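Side-chain contacts in glutamate--LysW ligase ArgX (PDB 3VPB), which probably catalyses the ATP-dependent joining of glutamate to the C-terminal glutamate of the carrier protein LysW, a step in arginine biosynthesis: residues I52-V55 / R59-Y62; K115-R120 / L124-P129. One frame throughout, in Å; residues are numbered along the deposited sequence.

Interaction 1: I52-V55 / R59-Y62; sequences IRPV and RALY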
loop_
_atom_site.group_PDB
_atom_site.type_symbol
_atom_site.label_atom_id
_atom_site.label_comp_id
_atom_site.label_asym_id
_atom_site.label_seq_id
_atom_site.Cartn_x
_atom_site.Cartn_y
_atom_site.Cartn_z
ATOM N N ILE B 52 2.032 14.241 24.761
ATOM C CA ILE B 52 1.850 13.799 23.376
ATOM C C ILE B 52 1.279 12.391 23.433
ATOM O O ILE B 52 1.987 11.447 23.748
ATOM C CB ILE B 52 3.216 13.795 22.586
ATOM C CG1 ILE B 52 3.879 15.202 22.549
ATOM C CG2 ILE B 52 2.988 13.226 21.169
ATOM C CD1 ILE B 52 2.987 16.332 21.913
ATOM N N ARG B 53 0.013 12.261 23.045
ATOM C CA ARG B 53 -0.740 11.013 23.205
ATOM C C ARG B 53 -1.371 10.366 21.936
ATOM O O ARG B 53 -2.128 9.410 22.078
ATOM C CB ARG B 53 -1.811 11.207 24.299
ATOM C CG ARG B 53 -1.219 11.423 25.715
ATOM C CD ARG B 53 -0.323 10.267 26.134
ATOM N NE ARG B 53 -1.076 9.006 26.147
ATOM C CZ ARG B 53 -0.578 7.855 26.589
ATOM N NH1 ARG B 53 -1.327 6.756 26.585
ATOM N NH2 ARG B 53 0.662 7.821 27.057
ATOM N N PRO B 54 -1.069 10.854 20.703
ATOM C CA PRO B 54 -1.679 10.151 19.573
ATOM C C PRO B 54 -1.269 8.677 19.493
ATOM O O PRO B 54 -0.122 8.324 19.816
ATOM C CB PRO B 54 -1.115 10.911 18.343
ATOM C CG PRO B 54 -0.816 12.267 18.872
ATOM C CD PRO B 54 -0.229 11.959 20.225
ATOM N N VAL B 55 -2.205 7.851 19.017
ATOM C CA VAL B 55 -1.997 6.413 18.808
ATOM C C VAL B 55 -1.122 6.233 17.567
ATOM O O VAL B 55 -0.327 5.285 17.474
ATOM C CB VAL B 55 -3.350 5.670 18.599
ATOM C CG1 VAL B 55 -3.156 4.137 18.529
ATOM C CG2 VAL B 55 -4.370 6.046 19.688
ATOM N N ARG B 59 1.720 10.853 13.842
ATOM C CA ARG B 59 1.009 11.986 14.470
ATOM C C ARG B 59 1.680 12.438 15.758
ATOM O O ARG B 59 1.797 13.637 16.001
ATOM C CB ARG B 59 -0.460 11.666 14.752
ATOM C CG ARG B 59 -1.302 11.532 13.498
ATOM C CD ARG B 59 -2.768 11.728 13.811
ATOM N NE ARG B 59 -3.563 11.555 12.600
ATOM C CZ ARG B 59 -4.464 10.593 12.439
ATOM N NH1 ARG B 59 -5.138 10.524 11.305
ATOM N NH2 ARG B 59 -4.728 9.728 13.433
ATOM N N ALA B 60 2.156 11.488 16.573
ATOM C CA ALA B 60 2.891 11.834 17.776
ATOM C C ALA B 60 4.184 12.575 17.427
ATOM O O ALA B 60 4.511 13.604 18.045
ATOM C CB ALA B 60 3.198 10.551 18.619
ATOM N N LEU B 61 4.932 12.031 16.470
ATOM C CA LEU B 61 6.194 12.629 16.036
ATOM C C LEU B 61 6.001 14.047 15.520
ATOM O O LEU B 61 6.692 14.981 15.942
ATOM C CB LEU B 61 6.860 11.761 14.961
ATOM C CG LEU B 61 8.188 12.255 14.416
ATOM C CD1 LEU B 61 9.292 12.385 15.542
ATOM C CD2 LEU B 61 8.665 11.364 13.302
ATOM N N TYR B 62 5.020 14.226 14.652
ATOM C CA TYR B 62 4.869 15.508 13.978
ATOM C C TYR B 62 4.198 16.558 14.852
ATOM O O TYR B 62 4.593 17.734 14.777
ATOM C CB TYR B 62 4.136 15.356 12.633
ATOM C CG TYR B 62 4.898 14.517 11.632
ATOM C CD1 TYR B 62 4.236 13.628 10.790
ATOM C CD2 TYR B 62 6.286 14.573 11.551
ATOM C CE1 TYR B 62 4.966 12.854 9.887
ATOM C CE2 TYR B 62 7.009 13.815 10.648
ATOM C CZ TYR B 62 6.323 12.946 9.814
ATOM O OH TYR B 62 7.019 12.181 8.912
#
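In the Rossmann-like preATP-grasp domain, Ile52, the last residue of strand 49-52, and Pro54, in the loop leading to helix 57-69, pack against Arg59 and Ala60, in the first turn of that helix. The contact is wholly apolar at the side-chain level. With chi1 at -59°, Ile52 sets CG2 opposite its backbone N and directs this methyl at Ala60, where it lies 3.7 Å from CB and 3.5 Å from the carbonyl O. The Pro54 ring lies alongside the helix backbone: its CB meets Arg59 CB at 3.7 Å, its CG sits 3.8 Å from Ala60 N, and its CD reaches Ala60 CB at 4.0 Å. A glycine in place of Pro54 would probably open a gap beside the Arg59-Ala60 backbone and leave the loop freer to turn. Arg59 touches here through CB alone; its extended chain carries the guanidinium away to Asp8, to Leu108 O of the second subunit and to Glu48 of the LysW chain. Behind the contact, strand 2-7 supplies Ile6 against both Ile52 and Pro54, while Ile81 of helix 78-84 and Leu67, further along helix 57-69, close round Ile52.

Interaction 2: K115-R120 / L124-P129; sequences KAYEQR and LIDKPP. With ADP (adenosine-5'-diphosphate), chain L.
Helix 115-120 and strand 124-127 run nearly antiparallel, at 158° with their axes 10.4 Å apart, and Tyr117 and Leu124 have the closest CA atoms, 7.8 Å from each other. Tyr117 carries the contact. Its ring reaches across to the strand and crosses the Leu124 side chain at about a right angle, with Tyr117 CD2 3.7 Å from Leu124 CD2. The same Leu124 methyl lies 4.2 Å from Arg120 CB, so it sits between two residues one helical turn apart. Beyond Leu124, the Tyr117 hydroxyl donates a short hydrogen bond of 2.6 Å from OH to Asp126 OD2, which receives it on the anti lone pair. The acceptor lies in the plane of the ring, yet the carboxylate is turned 71° against it. Asp126 holds CG opposite its backbone N (chi1 -179°), which extends the carboxylate to the phenol. Arg153 forms a salt bridge with OD1 and His164 a hydrogen bond with OD2; together with Tyr117 they fix the buried group's rotation and would favour its charged form. The alternate residues face the nucleotide: Ile125 CG1 packs 3.7 Å from ADP C6, and the extended Lys127 chain brings NZ to ADP N7 at 2.9 Å and ADP O1A at 2.8 Å, bridging base and alpha-phosphate, as the nucleotide-binding lysine of ATP-grasp enzymes does. One side of the strand thus rests on the helix while the other lines the ADP pocket. Within the antiparallel sheet, strand 124-127 lies between strands 164-168 and 138-140, whose Val166 and Ile140 flank Leu124, and Ile150 of helix 143-153 packs against Tyr117.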
loop_
_atom_site.group_PDB
_atom_site.type_symbol
_atom_site.label_atom_id
_atom_site.label_comp_id
_atom_site.label_asym_id
_atom_site.label_seq_id
_atom_site.Cartn_x
_atom_site.Cartn_y
_atom_site.Cartn_z
ATOM N N LYS B 115 19.848 -14.326 3.434
ATOM C CA LYS B 115 21.228 -14.419 3.976
ATOM C C LYS B 115 21.327 -14.358 5.507
ATOM O O LYS B 115 22.082 -15.135 6.129
ATOM C CB LYS B 115 22.130 -13.361 3.352
ATOM C CG LYS B 115 22.455 -13.664 1.909
ATOM C CD LYS B 115 23.242 -12.525 1.248
ATOM C CE LYS B 115 23.344 -12.805 -0.251
ATOM N NZ LYS B 115 24.024 -11.675 -0.942
ATOM N N ALA B 116 20.575 -13.440 6.108
ATOM C CA ALA B 116 20.501 -13.338 7.569
ATOM C C ALA B 116 19.995 -14.619 8.227
ATOM O O ALA B 116 20.580 -15.074 9.211
ATOM C CB ALA B 116 19.648 -12.129 8.009
ATOM N N TYR B 117 18.908 -15.190 7.701
ATOM C CA TYR B 117 18.384 -16.470 8.212
ATOM C C TYR B 117 19.446 -17.543 8.107
ATOM O O TYR B 117 19.671 -18.313 9.061
ATOM C CB TYR B 117 17.140 -16.945 7.412
ATOM C CG TYR B 117 15.929 -16.017 7.404
ATOM C CD1 TYR B 117 14.888 -16.226 6.473
ATOM C CD2 TYR B 117 15.805 -14.950 8.299
ATOM C CE1 TYR B 117 13.771 -15.393 6.446
ATOM C CE2 TYR B 117 14.699 -14.092 8.265
ATOM C CZ TYR B 117 13.675 -14.335 7.336
ATOM O OH TYR B 117 12.562 -13.530 7.267
ATOM N N GLU B 118 20.086 -17.598 6.940
ATOM C CA GLU B 118 21.167 -18.557 6.671
ATOM C C GLU B 118 22.378 -18.389 7.602
ATOM O O GLU B 118 23.008 -19.388 7.975
ATOM C CB GLU B 118 21.588 -18.502 5.198
ATOM C CG GLU B 118 20.519 -19.065 4.262
ATOM C CD GLU B 118 20.771 -18.777 2.791
ATOM O OE1 GLU B 118 21.623 -17.901 2.470
ATOM O OE2 GLU B 118 20.107 -19.448 1.949
ATOM N N GLN B 119 22.691 -17.153 7.986
ATOM C CA GLN B 119 23.841 -16.874 8.867
ATOM C C GLN B 119 23.571 -17.266 10.303
ATOM O O GLN B 119 24.478 -17.728 10.995
ATOM C CB GLN B 119 24.236 -15.389 8.825
ATOM C CG GLN B 119 25.035 -15.016 7.582
ATOM C CD GLN B 119 25.330 -13.527 7.463
ATOM O OE1 GLN B 119 25.594 -13.026 6.364
ATOM N NE2 GLN B 119 25.302 -12.819 8.584
ATOM N N ARG B 120 22.323 -17.067 10.726
ATOM C CA ARG B 120 21.859 -17.255 12.104
ATOM C C ARG B 120 21.337 -18.660 12.383
ATOM O O ARG B 120 21.475 -19.179 13.486
ATOM C CB ARG B 120 20.668 -16.346 12.343
ATOM C CG ARG B 120 20.948 -14.997 12.828
ATOM C CD ARG B 120 19.797 -14.630 13.755
ATOM N NE ARG B 120 20.073 -15.210 15.059
ATOM C CZ ARG B 120 20.827 -14.621 15.974
ATOM N NH1 ARG B 120 21.335 -13.406 15.746
ATOM N NH2 ARG B 120 21.048 -15.243 17.118
ATOM N N LEU B 124 14.292 -18.133 14.822
ATOM C CA LEU B 124 14.607 -16.718 14.994
ATOM C C LEU B 124 13.323 -15.904 15.017
ATOM O O LEU B 124 12.249 -16.373 14.618
ATOM C CB LEU B 124 15.539 -16.222 13.871
ATOM C CG LEU B 124 15.172 -16.434 12.421
ATOM C CD1 LEU B 124 14.305 -15.260 11.931
ATOM C CD2 LEU B 124 16.496 -16.531 11.610
ATOM N N ILE B 125 13.442 -14.662 15.475
ATOM C CA ILE B 125 12.363 -13.677 15.350
ATOM C C ILE B 125 12.727 -12.679 14.249
ATOM O O ILE B 125 13.836 -12.241 14.160
ATOM C CB ILE B 125 12.135 -12.953 16.709
ATOM C CG1 ILE B 125 11.497 -13.938 17.692
ATOM C CG2 ILE B 125 11.341 -11.604 16.572
ATOM C CD1 ILE B 125 9.943 -14.032 17.636
ATOM N N ASP B 126 11.780 -12.380 13.371
ATOM C CA ASP B 126 11.983 -11.346 12.345
ATOM C C ASP B 126 10.854 -10.333 12.542
ATOM O O ASP B 126 9.677 -10.661 12.434
ATOM C CB ASP B 126 11.932 -11.972 10.947
ATOM C CG ASP B 126 12.159 -10.962 9.828
ATOM O OD1 ASP B 126 11.900 -9.755 10.043
ATOM O OD2 ASP B 126 12.524 -11.383 8.696
ATOM N N LYS B 127 11.211 -9.097 12.869
ATOM C CA LYS B 127 10.201 -8.069 13.032
ATOM C C LYS B 127 10.665 -6.778 12.373
ATOM O O LYS B 127 11.871 -6.566 12.199
ATOM C CB LYS B 127 9.851 -7.863 14.518
ATOM C CG LYS B 127 11.044 -7.338 15.343
ATOM C CD LYS B 127 10.821 -7.566 16.847
ATOM C CE LYS B 127 12.041 -7.083 17.635
ATOM N NZ LYS B 127 11.918 -7.545 19.085
ATOM N N PRO B 128 9.714 -5.920 11.993
ATOM C CA PRO B 128 10.126 -4.654 11.373
ATOM C C PRO B 128 10.500 -3.632 12.463
ATOM O O PRO B 128 10.132 -3.835 13.623
ATOM C CB PRO B 128 8.870 -4.196 10.633
ATOM C CG PRO B 128 7.935 -5.374 10.594
ATOM C CD PRO B 128 8.268 -6.190 11.830
ATOM N N PRO B 129 11.174 -2.538 12.086
ATOM C CA PRO B 129 11.543 -1.519 13.058
ATOM C C PRO B 129 10.374 -0.678 13.544
ATOM O O PRO B 129 10.456 -0.090 14.606
ATOM C CB PRO B 129 12.571 -0.662 12.300
ATOM C CG PRO B 129 12.219 -0.813 10.861
ATOM C CD PRO B 129 11.718 -2.247 10.747
HETATM P PB ADP L . 6.001 -4.476 19.670
HETATM O O1B ADP L . 6.512 -3.087 19.577
HETATM O O2B ADP L . 5.409 -4.880 21.011
HETATM O O3B ADP L . 5.142 -4.931 18.525
HETATM P PA ADP L . 8.113 -6.288 20.507
HETATM O O1A ADP L . 9.522 -6.378 19.927
HETATM O O2A ADP L . 7.836 -5.826 21.919
HETATM O O3A ADP L . 7.307 -5.394 19.441
HETATM O "O5'" ADP L . 7.478 -7.751 20.311
HETATM C "C5'" ADP L . 6.171 -8.113 20.756
HETATM C "C4'" ADP L . 6.235 -9.421 21.522
HETATM O "O4'" ADP L . 6.890 -10.401 20.710
HETATM C "C3'" ADP L . 7.105 -9.275 22.775
HETATM O "O3'" ADP L . 6.316 -8.879 23.904
HETATM C "C2'" ADP L . 7.660 -10.668 22.956
HETATM O "O2'" ADP L . 6.700 -11.509 23.611
HETATM C "C1'" ADP L . 7.790 -11.149 21.535
HETATM N N9 ADP L . 9.162 -10.935 21.036
HETATM C C8 ADP L . 9.613 -9.923 20.252
HETATM N N7 ADP L . 10.910 -10.127 19.979
HETATM C C5 ADP L . 11.286 -11.271 20.583
HETATM C C6 ADP L . 12.527 -12.043 20.721
HETATM N N6 ADP L . 13.646 -11.629 20.096
HETATM N N1 ADP L . 12.487 -13.220 21.414
HETATM C C2 ADP L . 11.378 -13.659 22.022
HETATM N N3 ADP L . 10.212 -12.966 21.959
HETATM C C4 ADP L . 10.136 -11.794 21.272
#

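Interaction 1 closes before interaction 2 opens along the chain, and the two lie in different domains: the first beside the parallel sheet of the preATP-grasp domain, the second against the four-stranded antiparallel sheet of the ATP-grasp domain. Their centres are 30 Å apart, their nearest atoms about 12 Å, and they share no helix or strand. Each joins a helix to a neighbouring strand or the loop leaving it. Interaction 2 includes residues that bind ADP directly, whereas interaction 1 borders the LysW chain. The two sites also meet through the assembly, since Tyr62 of one subunit packs on Pro129 of the second subunit, and Pro129 on Tyr62 of that neighbour.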